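Local coordinates for protein 2-hydroxyisobutyryl-CoA synthetase (Aquincola tertiaricarbonis, PDB 6HDY) that belongs to the ANL superfamily of AMP-binding, acyl-CoA synthetase-like enzymes, with a large AMP-binding domain and a smaller C-terminal domain, at residues A49-G52 and R53-V57; Q81-S84 and L85-E89; A430-T433 and F434-E437. All coordinates share one frame; numbering follows the deposited sequence.

Interaction 1 of 3, residues A49-G52 and R53-V57; sequences AILG and RLQQV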
loop_
_atom_site.group_PDB
_atom_site.type_symbol
_atom_site.label_atom_id
_atom_site.label_comp_id
_atom_site.label_asym_id
_atom_site.label_seq_id
_atom_site.Cartn_x
_atom_site.Cartn_y
_atom_site.Cartn_z
ATOM N N ALA A 49 -0.547 38.051 2.223
ATOM C CA ALA A 49 0.268 37.196 1.384
ATOM C C ALA A 49 -0.583 36.083 0.763
ATOM O O ALA A 49 -0.357 35.752 -0.393
ATOM C CB ALA A 49 1.419 36.621 2.190
ATOM N N ILE A 50 -1.604 35.573 1.496
ATOM C CA ILE A 50 -2.547 34.545 1.003
ATOM C C ILE A 50 -3.284 35.088 -0.219
ATOM O O ILE A 50 -3.332 34.409 -1.236
ATOM C CB ILE A 50 -3.505 34.035 2.115
ATOM C CG1 ILE A 50 -2.751 33.121 3.091
ATOM C CG2 ILE A 50 -4.744 33.319 1.526
ATOM C CD1 ILE A 50 -3.352 33.038 4.463
ATOM N N LEU A 51 -3.778 36.336 -0.136
ATOM C CA LEU A 51 -4.468 37.032 -1.225
ATOM C C LEU A 51 -3.526 37.181 -2.421
ATOM O O LEU A 51 -3.960 36.993 -3.560
ATOM C CB LEU A 51 -4.989 38.408 -0.747
ATOM C CG LEU A 51 -5.458 39.422 -1.820
ATOM C CD1 LEU A 51 -6.677 38.895 -2.601
ATOM C CD2 LEU A 51 -5.725 40.799 -1.207
ATOM N N GLY A 52 -2.256 37.504 -2.141
ATOM C CA GLY A 52 -1.199 37.629 -3.139
ATOM C C GLY A 52 -0.999 36.323 -3.881
ATOM O O GLY A 52 -0.966 36.298 -5.114
ATOM N N ARG A 53 -0.931 35.218 -3.123
ATOM C CA ARG A 53 -0.785 33.865 -3.669
ATOM C C ARG A 53 -2.024 33.458 -4.477
ATOM O O ARG A 53 -1.899 32.832 -5.527
ATOM C CB ARG A 53 -0.545 32.847 -2.533
ATOM C CG ARG A 53 -0.412 31.381 -3.023
ATOM C CD ARG A 53 0.670 31.148 -4.085
ATOM N NE ARG A 53 1.965 31.692 -3.676
ATOM C CZ ARG A 53 2.800 31.076 -2.849
ATOM N NH1 ARG A 53 2.510 29.864 -2.378
ATOM N NH2 ARG A 53 3.939 31.651 -2.503
ATOM N N LEU A 54 -3.208 33.796 -3.949
ATOM C CA LEU A 54 -4.529 33.532 -4.517
ATOM C C LEU A 54 -4.600 34.108 -5.921
ATOM O O LEU A 54 -5.099 33.446 -6.825
ATOM C CB LEU A 54 -5.597 34.168 -3.598
ATOM C CG LEU A 54 -6.683 33.291 -2.952
ATOM C CD1 LEU A 54 -6.344 31.812 -2.899
ATOM C CD2 LEU A 54 -7.104 33.829 -1.598
ATOM N N GLN A 55 -4.018 35.295 -6.118
ATOM C CA GLN A 55 -3.941 35.977 -7.407
ATOM C C GLN A 55 -3.041 35.193 -8.374
ATOM O O GLN A 55 -3.426 34.967 -9.525
ATOM C CB GLN A 55 -3.433 37.418 -7.224
ATOM C CG GLN A 55 -4.425 38.301 -6.463
ATOM C CD GLN A 55 -3.794 39.568 -5.934
ATOM O OE1 GLN A 55 -2.703 39.561 -5.355
ATOM N NE2 GLN A 55 -4.481 40.684 -6.098
ATOM N N GLN A 56 -1.866 34.734 -7.875
ATOM C CA GLN A 56 -0.902 33.926 -8.621
ATOM C C GLN A 56 -1.567 32.617 -9.085
ATOM O O GLN A 56 -1.496 32.300 -10.261
ATOM C CB GLN A 56 0.336 33.597 -7.756
ATOM C CG GLN A 56 1.254 34.748 -7.418
ATOM C CD GLN A 56 2.480 34.290 -6.647
ATOM O OE1 GLN A 56 2.521 34.376 -5.407
ATOM N NE2 GLN A 56 3.527 33.839 -7.365
ATOM N N VAL A 57 -2.241 31.888 -8.160
ATOM C CA VAL A 57 -2.924 30.603 -8.406
ATOM C C VAL A 57 -4.023 30.748 -9.480
ATOM O O VAL A 57 -4.072 29.954 -10.426
ATOM C CB VAL A 57 -3.436 29.969 -7.074
ATOM C CG1 VAL A 57 -4.322 28.741 -7.325
ATOM C CG2 VAL A 57 -2.259 29.597 -6.166
#
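Arg53 N donates to Ala49 O and Leu54 N to Ile50 O, both at 2.8 Å, the first of four i to i+4 backbone bonds that join the two segments. The series lengthens along the chain: Gln55 N reaches Leu51 O at 3.1 Å, and Gln56 N reaches Gly52 O at 3.3 Å.

Apolar contact comes from Ile50 and Leu54, which lie side by side and point the same way, with Ile50 CG2 3.9 Å from Leu54 CD2. Both are buried, and both also rest on Tyr305 of strand 304-310.

Among the polar side chains, Gln55 lies against the preceding turn. With chi1 at -67° its CG sits beside its own backbone N, and the chain then runs back over Leu51 O, bringing Gln55 OE1 to 3.3 Å from Gly52 CA. Its amide nitrogen, Gln55 NE2, donates to Leu82 O. Arg53 bends at chi2 and chi3, and its NE donates to Gln56 OE1 at 3.2 Å. That oxygen lies in the guanidinium plane, whereas the donor stands well above the plane of the Gln56 amide. Arg53 NH1 bonds Leu330 O, and Trp15 makes a cation-pi contact with the same side chain, which probably helps hold the guanidinium in place.

Regular i to i+4 bonding with an i, i+4 apolar pair on the buried side is typical of an alpha-helix packed against the body of a domain, here helix 43-64.

Interaction 2 of 3, residues Q81-S84 and L85-E89; sequences QLKS and LEDFE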
loop_
_atom_site.group_PDB
_atom_site.type_symbol
_atom_site.label_atom_id
_atom_site.label_comp_id
_atom_site.label_asym_id
_atom_site.label_seq_id
_atom_site.Cartn_x
_atom_site.Cartn_y
_atom_site.Cartn_z
ATOM N N GLN A 81 -10.015 40.662 -11.073
ATOM C CA GLN A 81 -11.108 41.132 -10.211
ATOM C C GLN A 81 -10.923 40.628 -8.777
ATOM O O GLN A 81 -11.684 41.012 -7.895
ATOM C CB GLN A 81 -12.485 40.719 -10.764
ATOM C CG GLN A 81 -12.825 41.286 -12.143
ATOM C CD GLN A 81 -14.070 40.628 -12.668
ATOM O OE1 GLN A 81 -14.064 39.465 -13.051
ATOM N NE2 GLN A 81 -15.174 41.338 -12.672
ATOM N N LEU A 82 -9.918 39.762 -8.548
ATOM C CA LEU A 82 -9.588 39.264 -7.215
ATOM C C LEU A 82 -8.725 40.377 -6.580
ATOM O O LEU A 82 -7.519 40.444 -6.836
ATOM C CB LEU A 82 -8.784 37.954 -7.317
ATOM C CG LEU A 82 -9.039 36.859 -6.283
ATOM C CD1 LEU A 82 -7.956 35.797 -6.355
ATOM C CD2 LEU A 82 -9.156 37.408 -4.856
ATOM N N LYS A 83 -9.357 41.288 -5.825
ATOM C CA LYS A 83 -8.654 42.430 -5.227
ATOM C C LYS A 83 -8.709 42.438 -3.700
ATOM O O LYS A 83 -8.132 43.325 -3.074
ATOM C CB LYS A 83 -9.154 43.758 -5.824
ATOM C CG LYS A 83 -8.865 43.910 -7.318
ATOM C CD LYS A 83 -9.189 45.308 -7.773
ATOM C CE LYS A 83 -9.066 45.521 -9.257
ATOM N NZ LYS A 83 -9.274 46.959 -9.597
ATOM N N SER A 84 -9.374 41.420 -3.110
ATOM C CA SER A 84 -9.537 41.193 -1.667
ATOM C C SER A 84 -10.099 39.785 -1.426
ATOM O O SER A 84 -10.598 39.160 -2.359
ATOM C CB SER A 84 -10.461 42.242 -1.049
ATOM O OG SER A 84 -11.801 42.105 -1.486
ATOM N N LEU A 85 -10.067 39.310 -0.165
ATOM C CA LEU A 85 -10.610 38.015 0.242
ATOM C C LEU A 85 -12.140 38.008 0.106
ATOM O O LEU A 85 -12.746 36.947 -0.090
ATOM C CB LEU A 85 -10.177 37.665 1.682
ATOM C CG LEU A 85 -8.662 37.447 1.912
ATOM C CD1 LEU A 85 -8.351 37.297 3.397
ATOM C CD2 LEU A 85 -8.131 36.244 1.126
ATOM N N GLU A 86 -12.751 39.202 0.179
ATOM C CA GLU A 86 -14.186 39.399 0.006
ATOM C C GLU A 86 -14.576 39.222 -1.476
ATOM O O GLU A 86 -15.664 38.731 -1.761
ATOM C CB GLU A 86 -14.688 40.745 0.597
ATOM C CG GLU A 86 -13.652 41.649 1.267
ATOM C CD GLU A 86 -12.924 41.175 2.515
ATOM O OE1 GLU A 86 -13.572 40.608 3.425
ATOM O OE2 GLU A 86 -11.697 41.414 2.597
ATOM N N ASP A 87 -13.676 39.589 -2.410
ATOM C CA ASP A 87 -13.887 39.406 -3.855
ATOM C C ASP A 87 -13.863 37.916 -4.182
ATOM O O ASP A 87 -14.669 37.446 -4.979
ATOM C CB ASP A 87 -12.785 40.103 -4.670
ATOM C CG ASP A 87 -12.920 41.597 -4.874
ATOM O OD1 ASP A 87 -14.061 42.106 -4.849
ATOM O OD2 ASP A 87 -11.901 42.242 -5.132
ATOM N N PHE A 88 -12.934 37.182 -3.553
ATOM C CA PHE A 88 -12.750 35.745 -3.689
ATOM C C PHE A 88 -14.025 34.966 -3.339
ATOM O O PHE A 88 -14.471 34.156 -4.146
ATOM C CB PHE A 88 -11.575 35.297 -2.800
ATOM C CG PHE A 88 -10.997 33.940 -3.113
ATOM C CD1 PHE A 88 -10.318 33.713 -4.308
ATOM C CD2 PHE A 88 -11.082 32.900 -2.191
ATOM C CE1 PHE A 88 -9.793 32.449 -4.604
ATOM C CE2 PHE A 88 -10.510 31.651 -2.464
ATOM C CZ PHE A 88 -9.890 31.429 -3.678
ATOM N N GLU A 89 -14.632 35.232 -2.161
ATOM C CA GLU A 89 -15.828 34.501 -1.716
ATOM C C GLU A 89 -17.082 34.796 -2.521
ATOM O O GLU A 89 -17.914 33.905 -2.713
ATOM C CB GLU A 89 -16.094 34.705 -0.218
ATOM C CG GLU A 89 -16.404 36.137 0.183
ATOM C CD GLU A 89 -16.362 36.437 1.667
ATOM O OE1 GLU A 89 -16.463 35.493 2.483
ATOM O OE2 GLU A 89 -16.258 37.634 2.015
#
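Asp87 reaches back from the first turn of helix 85-91 to the loop before it, where its OD2 accepts from Lys83 N at 2.8 Å. The N-H...O angle of 140° makes this a bent bond, and OD2 receives it on its anti lone pair, away from OD1. Asp87 CG lies beside its own backbone N, opposite the carbonyl carbon (chi1 -80°), which turns the carboxylate toward the loop. The other oxygen, Asp87 OD1, forms a salt bridge with Arg91 NE one turn further on, so the group is held from two directions. Gln81 O also lies 3.0 Å from Asp87 OD2; as both are acceptors, this close approach is probably unfavourable and offset by the neighbouring donors.

Ser84 supplies the cap. Its OG, placed between the backbone N and the carbonyl carbon at chi1 68°, accepts from Asp87 N at 3.3 Å. Ser84 O takes the first i to i+4 bond of the helix from Phe88 N, also at 3.3 Å, plus a weak bond from Asp87 N. Against the same hydroxyl lies Glu86 CG, 3.3 Å from Ser84 OG, while Glu86 OE1 pairs with Arg316.

Beyond the polar core, Leu82 and Phe88 run side by side. Leu82 CD1 meets Phe88 CD1 at 3.8 Å, approaching the ring obliquely, and Leu82 CD2 touches Phe88 CB. Helix 43-64 adjoins this apolar side: Leu51 and Cys58 touch Leu82, and Leu54 touches Phe88.

Together these contacts make a serine N-cap at the start of helix 85-91, reinforced by an aspartate at the third helical position that ties the incoming loop to the first turn.

Interaction 3 of 3, residues A430-T433 and F434-E437; sequences ALET and FRTE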
loop_
_atom_site.group_PDB
_atom_site.type_symbol
_atom_site.label_atom_id
_atom_site.label_comp_id
_atom_site.label_asym_id
_atom_site.label_seq_id
_atom_site.Cartn_x
_atom_site.Cartn_y
_atom_site.Cartn_z
ATOM N N ALA A 430 -29.756 -7.264 33.263
ATOM C CA ALA A 430 -28.693 -6.289 33.053
ATOM C C ALA A 430 -28.655 -5.801 31.596
ATOM O O ALA A 430 -28.408 -4.613 31.361
ATOM C CB ALA A 430 -27.352 -6.879 33.442
ATOM N N LEU A 431 -28.893 -6.722 30.626
ATOM C CA LEU A 431 -28.955 -6.417 29.197
ATOM C C LEU A 431 -30.126 -5.464 28.956
ATOM O O LEU A 431 -29.931 -4.400 28.375
ATOM C CB LEU A 431 -29.116 -7.706 28.361
ATOM C CG LEU A 431 -27.847 -8.510 28.098
ATOM C CD1 LEU A 431 -28.175 -9.950 27.747
ATOM C CD2 LEU A 431 -26.986 -7.855 27.019
ATOM N N GLU A 432 -31.314 -5.813 29.466
ATOM C CA GLU A 432 -32.520 -4.989 29.394
ATOM C C GLU A 432 -32.327 -3.581 30.014
ATOM O O GLU A 432 -32.755 -2.599 29.411
ATOM C CB GLU A 432 -33.726 -5.729 29.993
ATOM C CG GLU A 432 -35.068 -5.021 29.805
ATOM C CD GLU A 432 -35.410 -4.444 28.435
ATOM O OE1 GLU A 432 -35.081 -5.081 27.409
ATOM O OE2 GLU A 432 -36.063 -3.379 28.391
ATOM N N THR A 433 -31.643 -3.487 31.164
ATOM C CA THR A 433 -31.313 -2.230 31.851
ATOM C C THR A 433 -30.418 -1.348 30.951
ATOM O O THR A 433 -30.542 -0.118 30.974
ATOM C CB THR A 433 -30.652 -2.542 33.212
ATOM O OG1 THR A 433 -31.580 -3.275 34.026
ATOM C CG2 THR A 433 -30.179 -1.287 33.957
ATOM N N PHE A 434 -29.516 -1.974 30.170
ATOM C CA PHE A 434 -28.652 -1.213 29.280
ATOM C C PHE A 434 -29.448 -0.683 28.074
ATOM O O PHE A 434 -29.316 0.498 27.741
ATOM C CB PHE A 434 -27.387 -1.995 28.865
ATOM C CG PHE A 434 -26.655 -1.306 27.736
ATOM C CD1 PHE A 434 -25.935 -0.134 27.964
ATOM C CD2 PHE A 434 -26.774 -1.763 26.430
ATOM C CE1 PHE A 434 -25.354 0.566 26.903
ATOM C CE2 PHE A 434 -26.167 -1.076 25.376
ATOM C CZ PHE A 434 -25.462 0.084 25.619
ATOM N N ARG A 435 -30.264 -1.556 27.433
ATOM C CA ARG A 435 -31.130 -1.228 26.288
ATOM C C ARG A 435 -32.011 0.009 26.571
ATOM O O ARG A 435 -32.054 0.919 25.743
ATOM C CB ARG A 435 -32.010 -2.434 25.899
ATOM C CG ARG A 435 -32.545 -2.378 24.464
ATOM C CD ARG A 435 -33.501 -3.516 24.136
ATOM N NE ARG A 435 -34.707 -3.459 24.967
ATOM C CZ ARG A 435 -35.787 -2.740 24.680
ATOM N NH1 ARG A 435 -35.842 -2.025 23.562
ATOM N NH2 ARG A 435 -36.830 -2.741 25.505
ATOM N N THR A 436 -32.648 0.061 27.758
ATOM C CA THR A 436 -33.490 1.179 28.201
ATOM C C THR A 436 -32.652 2.444 28.481
ATOM O O THR A 436 -33.058 3.542 28.091
ATOM C CB THR A 436 -34.397 0.774 29.385
ATOM O OG1 THR A 436 -33.605 0.446 30.534
ATOM C CG2 THR A 436 -35.317 -0.376 29.042
ATOM N N GLU A 437 -31.490 2.290 29.136
ATOM C CA GLU A 437 -30.601 3.423 29.437
ATOM C C GLU A 437 -29.978 4.063 28.175
ATOM O O GLU A 437 -29.813 5.288 28.138
ATOM C CB GLU A 437 -29.528 3.037 30.459
ATOM C CG GLU A 437 -29.662 3.797 31.767
ATOM C CD GLU A 437 -29.066 5.193 31.754
ATOM O OE1 GLU A 437 -29.754 6.131 31.290
ATOM O OE2 GLU A 437 -27.909 5.349 32.209
#
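Glu432 and Arg435 meet in a two-point salt bridge on the surface of helix 428-446. Arg435 NE donates to Glu432 OE1 at 3.0 Å, almost straight at 170°, while Arg435 NH2 donates to Glu432 OE2 at 3.1 Å. The guanidinium thus presents the side bearing NE and one NH, and each carboxylate oxygen takes one nitrogen. The fit is not flat: the two planes are turned 44° apart. OE1 lies close to the guanidinium plane, whereas OE2 is tilted out of it and is approached on its syn lone pair. Glu432 is bent at chi2 (45°) and Arg435 at chi3, folds that bring both charged ends together within a single turn. Thr436 crosses Glu432 at about a right angle, with its CG2 3.2 Å from Glu432 OE2.

A second polar cluster gathers at Thr433 O, which accepts both Glu437 N at 3.2 Å and the hydroxyl Thr436 OG1 at 3.1 Å. Both donors arrive from the same face of the carbonyl plane and well above it.

Helical backbone bonds, Arg435 N to Leu431 O at 3.0 Å and Thr436 N to Glu432 O, put Arg435 and Thr436 about one turn beyond Glu432. The second shell holds Arg435 through NH1, which donates to Val452 O, so its guanidinium spans from the helix to strand 450-454. Buried Phe434 lies against Val417 and Pro419 of strand 413-419 and Leu454 of strand 450-454. With Leu431, which touches Pro419, Leu454 and His424, it seats helix 428-446 on the mixed sheet of the C-terminal domain and beside helix 421-425.

From the N terminus the three contacts follow in series, none nesting or crossing another, and each closes only a turn or cap. Interaction 1 lies within helix 43-64 and interaction 2 starts helix 85-91, with helix 66-74 between them in sequence. Their centres are 10 Å apart and they touch: Leu54 CG packs on Phe88 CE1 at 3.6 Å and Leu51 CD1 on Leu82 CD2 at 3.7 Å, joining helix 43-64 to helix 85-91 and to the loop before it. Interaction 3 lies on the opposite side of the chain's centre, its nearest atoms about 42 Å from interaction 2, and belongs to the C-terminal domain.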